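PDB 6SRN: TetR family transcriptional regulator from Streptomyces coelicolor, which probably binds DNA as a dimeric transcriptional regulator of antibiotic production and holds a furan-carboxylic acid hormone in a ligand pocket. Local coordinates for residues E203-E206 with L207-A211. Sequence-based numbering, arbitrary orientation.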
loop_
_atom_site.group_PDB
_atom_site.type_symbol
_atom_site.label_atom_id
_atom_site.label_comp_id
_atom_site.label_asym_id
_atom_site.label_seq_id
_atom_site.Cartn_x
_atom_site.Cartn_y
_atom_site.Cartn_z
ATOM N N GLU A 203 6.080 -4.338 15.035
ATOM C CA GLU A 203 7.181 -5.175 14.566
ATOM C C GLU A 203 7.955 -4.509 13.428
ATOM O O GLU A 203 9.139 -4.717 13.290
ATOM C CB GLU A 203 6.669 -6.564 14.199
ATOM C CG GLU A 203 5.778 -6.650 12.999
ATOM C CD GLU A 203 4.932 -7.920 12.920
ATOM O OE1 GLU A 203 4.813 -8.774 13.874
ATOM O OE2 GLU A 203 4.333 -8.060 11.839
ATOM N N LEU A 204 7.283 -3.741 12.595
ATOM C CA LEU A 204 7.947 -3.045 11.499
ATOM C C LEU A 204 8.686 -1.788 12.029
ATOM O O LEU A 204 9.826 -1.553 11.621
ATOM C CB LEU A 204 6.881 -2.620 10.458
ATOM C CG LEU A 204 7.334 -1.649 9.361
ATOM C CD1 LEU A 204 8.459 -2.234 8.561
ATOM C CD2 LEU A 204 6.129 -1.304 8.467
ATOM N N ARG A 205 8.045 -1.003 12.875
ATOM C CA ARG A 205 8.628 0.190 13.523
ATOM C C ARG A 205 9.906 -0.187 14.262
ATOM O O ARG A 205 10.925 0.549 14.213
ATOM C CB ARG A 205 7.566 0.689 14.469
ATOM C CG ARG A 205 7.732 1.837 15.387
ATOM C CD ARG A 205 6.576 1.575 16.343
ATOM N NE ARG A 205 7.055 1.204 17.648
ATOM C CZ ARG A 205 7.730 2.030 18.425
ATOM N NH1 ARG A 205 8.024 3.268 18.009
ATOM N NH2 ARG A 205 8.109 1.633 19.615
ATOM N N GLU A 206 9.920 -1.343 14.912
ATOM C CA GLU A 206 11.137 -1.739 15.634
ATOM C C GLU A 206 12.333 -1.818 14.678
ATOM O O GLU A 206 13.453 -1.328 14.989
ATOM C CB GLU A 206 10.915 -3.046 16.409
ATOM C CG GLU A 206 12.049 -3.364 17.392
ATOM C CD GLU A 206 13.294 -3.979 16.783
ATOM O OE1 GLU A 206 13.269 -4.626 15.701
ATOM O OE2 GLU A 206 14.369 -3.861 17.460
ATOM N N LEU A 207 12.114 -2.389 13.512
ATOM C CA LEU A 207 13.186 -2.440 12.524
ATOM C C LEU A 207 13.542 -1.048 11.991
ATOM O O LEU A 207 14.708 -0.671 11.920
ATOM C CB LEU A 207 12.762 -3.298 11.337
ATOM C CG LEU A 207 12.401 -4.751 11.604
ATOM C CD1 LEU A 207 11.901 -5.401 10.321
ATOM C CD2 LEU A 207 13.583 -5.510 12.158
ATOM N N MET A 208 12.537 -0.267 11.612
ATOM C CA MET A 208 12.817 1.024 10.982
ATOM C C MET A 208 13.529 1.934 11.938
ATOM O O MET A 208 14.488 2.575 11.536
ATOM C CB MET A 208 11.528 1.668 10.503
ATOM C CG MET A 208 10.846 0.732 9.543
ATOM S SD MET A 208 11.541 0.819 7.913
ATOM C CE MET A 208 11.174 2.501 7.311
ATOM N N PHE A 209 13.065 2.027 13.176
ATOM C CA PHE A 209 13.710 2.946 14.118
ATOM C C PHE A 209 15.049 2.427 14.625
ATOM O O PHE A 209 15.924 3.242 14.888
ATOM C CB PHE A 209 12.756 3.369 15.217
ATOM C CG PHE A 209 11.758 4.351 14.736
ATOM C CD1 PHE A 209 12.036 5.718 14.689
ATOM C CD2 PHE A 209 10.574 3.894 14.198
ATOM C CE1 PHE A 209 11.101 6.609 14.155
ATOM C CE2 PHE A 209 9.653 4.786 13.700
ATOM C CZ PHE A 209 9.923 6.121 13.650
ATOM N N PHE A 210 15.249 1.118 14.637
ATOM C CA PHE A 210 16.584 0.559 14.929
ATOM C C PHE A 210 17.581 1.056 13.887
ATOM O O PHE A 210 18.733 1.448 14.229
ATOM C CB PHE A 210 16.580 -0.953 14.960
ATOM C CG PHE A 210 17.922 -1.533 15.264
ATOM C CD1 PHE A 210 18.839 -1.791 14.248
ATOM C CD2 PHE A 210 18.259 -1.801 16.564
ATOM C CE1 PHE A 210 20.087 -2.319 14.543
ATOM C CE2 PHE A 210 19.496 -2.322 16.873
ATOM C CZ PHE A 210 20.415 -2.560 15.863
ATOM N N ALA A 211 17.119 1.113 12.640
ATOM C CA ALA A 211 17.949 1.569 11.517
ATOM C C ALA A 211 18.134 3.084 11.447
ATOM O O ALA A 211 19.075 3.558 10.805
ATOM C CB ALA A 211 17.368 1.046 10.236
#
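R205 has CG anti to the backbone N (chi1 177°) while F209 turns its ring back beside the backbone N, and with four residues between them along the helix these torsions swing the arginine stem against the ring. CG of R205 comes to 3.7 Å from CD2 of F209, a methylene against aromatic carbon, with guanidinium and ring planes 42° apart. The ring edge also receives the R205 carbonyl oxygen near its plane, 3.4 Å from F209 CD2. A long arginine suits this place, since its aliphatic stem packs on the phenylalanine while its charged end pairs with E107 of helix 102-119; the broad F209 ring is buried against L103 and V106. In the neighbouring pair, L204 and M208 lie side by side, CD1 to CG 3.9 Å, branched leucine and flexible methionine filling an apolar surface against A180, M184 and L177 of helix 170-192.

All this belongs to helix 197-212 of the TetR-type ligand-binding domain, which also packs on the second subunit, where M208 meets its own counterpart. The i to i+4 bonds are nearly straight from F209 N to R205 O (2.8 Å) and from M208 N to L204 O (3.0 Å). From F210 N to E206 O the bond is more bent, 147° at the hydrogen, with the donor above the carbonyl plane. E206, acidic at this subunit boundary, forms a salt bridge with R165 of the second subunit, and the ring of F210 offers that same arginine a cation-pi partner.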